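Long-range contact in methionine-binding lipoprotein MetQ (Bacillus subtilis subsp. subtilis, PDB 4GOT), which probably binds methionine and hands it to the membrane permease of the MetNPQ ABC transporter, and also takes part in methionine sulfoxide transport: residues Glu19-Tyr33 and Ala222-Ile236. Numbering follows the deposited sequence.
Sequences EILKEAEPLLKEKGY and ALMEVLHSKKIKDFI
Ile-20 plugs into a hole formed by Leu-227, Ile-232, Phe-235 and Ile-236. Its two branches split the work. With chi1 at -71°, CG1 sits beside the backbone N and CG2 lies anti to it. Ile-20 CG2 meets Leu-227 CD2 at 3.7 Å. Ile-20 CD1, at the end of the other branch, reaches Ile-236 CG1 at 3.7 Å. Ile-232 returns the knob, entering among Ile-20, Glu-23, Ala-24 and Leu-27. Glu-23 bends at chi2 and lies over one face of Phe-235. Its CG makes a CH-pi contact 3.8 Å from the ring centroid, and its carboxylate stacks on the ring with the planes 16° apart. Were Phe-235 an alanine, the Glu-23 chain would probably lose the ring it rests on and a gap would open beside Ile-20.

Further along, the helices come close at Ala-24 and Val-226, whose CA atoms are 6.2 Å apart. Lys-31 NZ forms a salt bridge with Glu-225 OE1 at 2.8 Å, on the anti side and tilted out of the carboxylate plane. Ser-229 N-caps helix 230-239: its OG accepts from Ile-232 N at 3.1 Å and donates to Val-226 O, bracing the break between the two helices.

Helix 14-29 thus packs against helices 218-227 and 230-239. Its segment 19-29 runs nearly antiparallel to segment 230-236, at 159°. Beneath it, Leu-21 and Leu-28 rest on strands 7-12 and 34-38 of the six-stranded sheet.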
loop_
_atom_site.group_PDB
_atom_site.type_symbol
_atom_site.label_atom_id
_atom_site.label_comp_id
_atom_site.label_asym_id
_atom_site.label_seq_id
_atom_site.Cartn_x
_atom_site.Cartn_y
_atom_site.Cartn_z
ATOM N N GLU A 19 11.954 -2.767 -6.740
ATOM C CA GLU A 19 13.315 -2.277 -6.428
ATOM C C GLU A 19 13.943 -2.935 -5.155
ATOM O O GLU A 19 15.155 -3.240 -5.117
ATOM C CB GLU A 19 13.301 -0.762 -6.236
ATOM C CG GLU A 19 12.758 0.017 -7.420
ATOM C CD GLU A 19 12.989 1.531 -7.309
ATOM O OE1 GLU A 19 13.196 2.049 -6.173
ATOM O OE2 GLU A 19 12.942 2.210 -8.362
ATOM N N ILE A 20 13.132 -3.135 -4.122
ATOM C CA ILE A 20 13.592 -3.815 -2.904
ATOM C C ILE A 20 13.983 -5.256 -3.221
ATOM O O ILE A 20 15.065 -5.719 -2.815
ATOM C CB ILE A 20 12.543 -3.783 -1.796
ATOM C CG1 ILE A 20 12.426 -2.355 -1.238
ATOM C CG2 ILE A 20 12.919 -4.724 -0.649
ATOM C CD1 ILE A 20 11.193 -2.183 -0.402
ATOM N N LEU A 21 13.136 -5.929 -4.012
ATOM C CA LEU A 21 13.448 -7.291 -4.489
ATOM C C LEU A 21 14.737 -7.343 -5.321
ATOM O O LEU A 21 15.533 -8.263 -5.162
ATOM C CB LEU A 21 12.260 -7.923 -5.268
ATOM C CG LEU A 21 10.987 -8.220 -4.461
ATOM C CD1 LEU A 21 9.849 -8.770 -5.348
ATOM C CD2 LEU A 21 11.244 -9.118 -3.244
ATOM N N LYS A 22 14.950 -6.370 -6.195
ATOM C CA LYS A 22 16.161 -6.343 -6.991
ATOM C C LYS A 22 17.361 -6.142 -6.068
ATOM O O LYS A 22 18.418 -6.723 -6.299
ATOM C CB LYS A 22 16.084 -5.270 -8.064
ATOM C CG LYS A 22 17.276 -5.164 -8.999
ATOM C CD LYS A 22 17.113 -3.916 -9.885
ATOM C CE LYS A 22 18.027 -3.907 -11.111
ATOM N NZ LYS A 22 19.227 -3.059 -10.912
ATOM N N GLU A 23 17.217 -5.342 -5.016
ATOM C CA GLU A 23 18.326 -5.226 -4.051
ATOM C C GLU A 23 18.574 -6.579 -3.303
ATOM O O GLU A 23 19.721 -6.941 -3.075
ATOM C CB GLU A 23 18.093 -4.057 -3.083
ATOM C CG GLU A 23 19.314 -3.646 -2.279
ATOM C CD GLU A 23 20.338 -2.830 -3.079
ATOM O OE1 GLU A 23 20.169 -2.607 -4.304
ATOM O OE2 GLU A 23 21.320 -2.395 -2.446
ATOM N N ALA A 24 17.498 -7.307 -2.967
ATOM C CA ALA A 24 17.542 -8.616 -2.283
ATOM C C ALA A 24 18.111 -9.741 -3.165
ATOM O O ALA A 24 18.562 -10.766 -2.636
ATOM C CB ALA A 24 16.152 -9.035 -1.772
ATOM N N GLU A 25 18.126 -9.564 -4.483
ATOM C CA GLU A 25 18.582 -10.647 -5.401
ATOM C C GLU A 25 19.986 -11.279 -5.129
ATOM O O GLU A 25 20.110 -12.483 -5.092
ATOM C CB GLU A 25 18.483 -10.206 -6.875
ATOM C CG GLU A 25 18.975 -11.258 -7.859
ATOM C CD GLU A 25 18.566 -10.995 -9.304
ATOM O OE1 GLU A 25 18.408 -9.809 -9.708
ATOM O OE2 GLU A 25 18.420 -11.995 -10.041
ATOM N N PRO A 26 21.036 -10.466 -4.951
ATOM C CA PRO A 26 22.342 -11.066 -4.641
ATOM C C PRO A 26 22.429 -11.733 -3.257
ATOM O O PRO A 26 23.207 -12.692 -3.086
ATOM C CB PRO A 26 23.338 -9.894 -4.764
ATOM C CG PRO A 26 22.525 -8.660 -4.886
ATOM C CD PRO A 26 21.126 -9.029 -5.258
ATOM N N LEU A 27 21.652 -11.226 -2.300
ATOM C CA LEU A 27 21.558 -11.838 -1.000
ATOM C C LEU A 27 20.816 -13.210 -1.052
ATOM O O LEU A 27 21.184 -14.163 -0.331
ATOM C CB LEU A 27 20.918 -10.867 0.020
ATOM C CG LEU A 27 21.567 -9.472 0.176
ATOM C CD1 LEU A 27 20.755 -8.712 1.232
ATOM C CD2 LEU A 27 23.028 -9.502 0.570
ATOM N N LEU A 28 19.806 -13.325 -1.907
ATOM C CA LEU A 28 19.152 -14.631 -2.145
ATOM C C LEU A 28 20.046 -15.654 -2.846
ATOM O O LEU A 28 19.990 -16.832 -2.526
ATOM C CB LEU A 28 17.855 -14.472 -2.967
ATOM C CG LEU A 28 16.646 -14.056 -2.166
ATOM C CD1 LEU A 28 15.525 -13.667 -3.127
ATOM C CD2 LEU A 28 16.244 -15.154 -1.179
ATOM N N LYS A 29 20.837 -15.220 -3.823
ATOM C CA LYS A 29 21.827 -16.101 -4.467
ATOM C C LYS A 29 22.864 -16.628 -3.438
ATOM O O LYS A 29 23.258 -17.799 -3.484
ATOM C CB LYS A 29 22.509 -15.382 -5.644
ATOM C CG LYS A 29 23.382 -16.304 -6.493
ATOM C CD LYS A 29 23.949 -15.633 -7.744
ATOM C CE LYS A 29 25.232 -14.831 -7.469
ATOM N NZ LYS A 29 26.183 -14.829 -8.631
ATOM N N GLU A 30 23.242 -15.788 -2.472
ATOM C CA GLU A 30 24.101 -16.222 -1.336
ATOM C C GLU A 30 23.493 -17.315 -0.432
ATOM O O GLU A 30 24.228 -17.991 0.322
ATOM C CB GLU A 30 24.563 -15.011 -0.495
ATOM C CG GLU A 30 25.750 -14.265 -1.138
ATOM C CD GLU A 30 25.931 -12.805 -0.685
ATOM O OE1 GLU A 30 25.379 -12.399 0.372
ATOM O OE2 GLU A 30 26.639 -12.049 -1.401
ATOM N N LYS A 31 22.171 -17.474 -0.519
ATOM C CA LYS A 31 21.423 -18.522 0.154
ATOM C C LYS A 31 21.037 -19.674 -0.765
ATOM O O LYS A 31 20.341 -20.596 -0.338
ATOM C CB LYS A 31 20.144 -17.935 0.767
ATOM C CG LYS A 31 20.406 -16.948 1.902
ATOM C CD LYS A 31 19.096 -16.517 2.544
ATOM C CE LYS A 31 19.270 -15.355 3.504
ATOM N NZ LYS A 31 19.873 -15.752 4.797
ATOM N N GLY A 32 21.417 -19.602 -2.032
ATOM C CA GLY A 32 21.108 -20.668 -2.977
ATOM C C GLY A 32 19.860 -20.508 -3.855
ATOM O O GLY A 32 19.523 -21.448 -4.576
ATOM N N TYR A 33 19.188 -19.341 -3.808
ATOM C CA TYR A 33 17.931 -19.128 -4.554
ATOM C C TYR A 33 18.022 -18.040 -5.609
ATOM O O TYR A 33 18.694 -17.028 -5.399
ATOM C CB TYR A 33 16.744 -18.835 -3.603
ATOM C CG TYR A 33 16.535 -19.908 -2.582
ATOM C CD1 TYR A 33 17.254 -19.892 -1.386
ATOM C CD2 TYR A 33 15.643 -20.958 -2.807
ATOM C CE1 TYR A 33 17.085 -20.889 -0.439
ATOM C CE2 TYR A 33 15.465 -21.979 -1.872
ATOM C CZ TYR A 33 16.184 -21.939 -0.681
ATOM O OH TYR A 33 16.031 -22.919 0.298
ATOM N N ALA A 222 13.715 -18.097 3.185
ATOM C CA ALA A 222 14.910 -17.457 2.643
ATOM C C ALA A 222 14.628 -16.017 2.187
ATOM O O ALA A 222 15.433 -15.116 2.441
ATOM C CB ALA A 222 15.479 -18.288 1.477
ATOM N N LEU A 223 13.499 -15.810 1.505
ATOM C CA LEU A 223 13.050 -14.475 1.073
ATOM C C LEU A 223 12.781 -13.559 2.297
ATOM O O LEU A 223 13.319 -12.452 2.348
ATOM C CB LEU A 223 11.829 -14.596 0.150
ATOM C CG LEU A 223 11.222 -13.277 -0.360
ATOM C CD1 LEU A 223 12.146 -12.538 -1.325
ATOM C CD2 LEU A 223 9.839 -13.534 -0.939
HETATM N N MSE A 224 12.013 -14.038 3.283
HETATM C CA MSE A 224 11.718 -13.261 4.485
HETATM C C MSE A 224 12.986 -12.872 5.205
HETATM O O MSE A 224 13.106 -11.759 5.667
HETATM C CB MSE A 224 10.801 -14.035 5.445
HETATM C CG MSE A 224 9.417 -14.325 4.886
HETATM SE SE MSE A 224 8.633 -12.804 3.943
HETATM C CE MSE A 224 8.454 -11.564 5.429
ATOM N N GLU A 225 13.929 -13.814 5.285
ATOM C CA GLU A 225 15.250 -13.594 5.866
ATOM C C GLU A 225 16.003 -12.437 5.207
ATOM O O GLU A 225 16.518 -11.561 5.875
ATOM C CB GLU A 225 16.097 -14.863 5.780
ATOM C CG GLU A 225 15.957 -15.788 6.971
ATOM C CD GLU A 225 16.924 -16.985 6.945
ATOM O OE1 GLU A 225 17.782 -17.083 6.027
ATOM O OE2 GLU A 225 16.826 -17.842 7.851
ATOM N N VAL A 226 16.130 -12.461 3.891
ATOM C CA VAL A 226 16.792 -11.360 3.192
ATOM C C VAL A 226 16.052 -10.012 3.376
ATOM O O VAL A 226 16.706 -8.975 3.624
ATOM C CB VAL A 226 17.004 -11.662 1.691
ATOM C CG1 VAL A 226 17.528 -10.424 0.989
ATOM C CG2 VAL A 226 17.980 -12.826 1.523
ATOM N N LEU A 227 14.719 -10.034 3.305
ATOM C CA LEU A 227 13.915 -8.782 3.389
ATOM C C LEU A 227 13.934 -8.151 4.805
ATOM O O LEU A 227 13.547 -6.963 5.007
ATOM C CB LEU A 227 12.482 -8.995 2.927
ATOM C CG LEU A 227 12.252 -9.362 1.477
ATOM C CD1 LEU A 227 10.774 -9.714 1.234
ATOM C CD2 LEU A 227 12.740 -8.269 0.539
ATOM N N HIS A 228 14.426 -8.912 5.758
ATOM C CA HIS A 228 14.651 -8.359 7.134
ATOM C C HIS A 228 16.112 -8.169 7.442
ATOM O O HIS A 228 16.447 -7.807 8.556
ATOM C CB HIS A 228 13.922 -9.201 8.182
ATOM C CG HIS A 228 12.461 -9.001 8.087
ATOM N ND1 HIS A 228 11.835 -7.945 8.712
ATOM C CD2 HIS A 228 11.522 -9.592 7.301
ATOM C CE1 HIS A 228 10.559 -7.921 8.340
ATOM N NE2 HIS A 228 10.347 -8.904 7.476
ATOM N N SER A 229 16.994 -8.396 6.459
ATOM C CA SER A 229 18.452 -8.175 6.708
ATOM C C SER A 229 18.765 -6.696 7.024
ATOM O O SER A 229 18.002 -5.785 6.649
ATOM C CB SER A 229 19.289 -8.632 5.506
ATOM O OG SER A 229 19.058 -7.825 4.363
ATOM N N LYS A 230 19.892 -6.445 7.670
ATOM C CA LYS A 230 20.344 -5.060 7.880
ATOM C C LYS A 230 20.534 -4.372 6.528
ATOM O O LYS A 230 20.125 -3.236 6.374
ATOM C CB LYS A 230 21.631 -4.963 8.717
ATOM C CG LYS A 230 22.001 -3.517 9.100
ATOM C CD LYS A 230 23.356 -3.387 9.781
ATOM C CE LYS A 230 23.758 -1.924 10.013
ATOM N NZ LYS A 230 22.734 -1.110 10.739
ATOM N N LYS A 231 21.132 -5.055 5.552
ATOM C CA LYS A 231 21.306 -4.467 4.208
ATOM C C LYS A 231 19.999 -3.982 3.584
ATOM O O LYS A 231 19.937 -2.851 3.108
ATOM C CB LYS A 231 22.002 -5.447 3.251
ATOM C CG LYS A 231 23.489 -5.552 3.490
ATOM C CD LYS A 231 24.094 -6.780 2.828
ATOM C CE LYS A 231 25.587 -6.616 2.654
ATOM N NZ LYS A 231 26.256 -7.930 2.811
ATOM N N ILE A 232 18.944 -4.808 3.589
ATOM C CA ILE A 232 17.663 -4.381 3.009
ATOM C C ILE A 232 16.974 -3.258 3.826
ATOM O O ILE A 232 16.496 -2.291 3.244
ATOM C CB ILE A 232 16.740 -5.577 2.660
ATOM C CG1 ILE A 232 17.315 -6.345 1.452
ATOM C CG2 ILE A 232 15.327 -5.114 2.341
ATOM C CD1 ILE A 232 17.549 -5.508 0.208
ATOM N N LYS A 233 16.986 -3.333 5.157
ATOM C CA LYS A 233 16.409 -2.260 5.969
ATOM C C LYS A 233 17.102 -0.905 5.760
ATOM O O LYS A 233 16.436 0.117 5.652
ATOM C CB LYS A 233 16.398 -2.632 7.467
ATOM C CG LYS A 233 15.402 -3.766 7.817
ATOM C CD LYS A 233 15.296 -3.992 9.326
ATOM C CE LYS A 233 14.316 -5.138 9.636
ATOM N NZ LYS A 233 12.928 -4.936 9.124
ATOM N N ASP A 234 18.427 -0.921 5.727
ATOM C CA ASP A 234 19.243 0.274 5.437
ATOM C C ASP A 234 19.008 0.789 3.990
ATOM O O ASP A 234 18.984 1.992 3.751
ATOM C CB ASP A 234 20.730 -0.027 5.609
ATOM C CG ASP A 234 21.147 -0.204 7.068
ATOM O OD1 ASP A 234 20.392 0.202 7.994
ATOM O OD2 ASP A 234 22.276 -0.727 7.275
ATOM N N PHE A 235 18.853 -0.115 3.038
ATOM C CA PHE A 235 18.521 0.290 1.641
ATOM C C PHE A 235 17.212 1.063 1.591
ATOM O O PHE A 235 17.157 2.172 1.055
ATOM C CB PHE A 235 18.467 -0.929 0.698
ATOM C CG PHE A 235 17.882 -0.639 -0.672
ATOM C CD1 PHE A 235 18.671 -0.115 -1.690
ATOM C CD2 PHE A 235 16.548 -0.922 -0.951
ATOM C CE1 PHE A 235 18.136 0.126 -2.958
ATOM C CE2 PHE A 235 16.003 -0.665 -2.211
ATOM C CZ PHE A 235 16.800 -0.147 -3.214
ATOM N N ILE A 236 16.174 0.484 2.189
ATOM C CA ILE A 236 14.863 1.101 2.236
ATOM C C ILE A 236 14.936 2.467 2.878
ATOM O O ILE A 236 14.395 3.452 2.343
ATOM C CB ILE A 236 13.831 0.225 2.998
ATOM C CG1 ILE A 236 13.531 -1.079 2.228
ATOM C CG2 ILE A 236 12.510 0.970 3.206
ATOM C CD1 ILE A 236 12.703 -2.115 2.988
#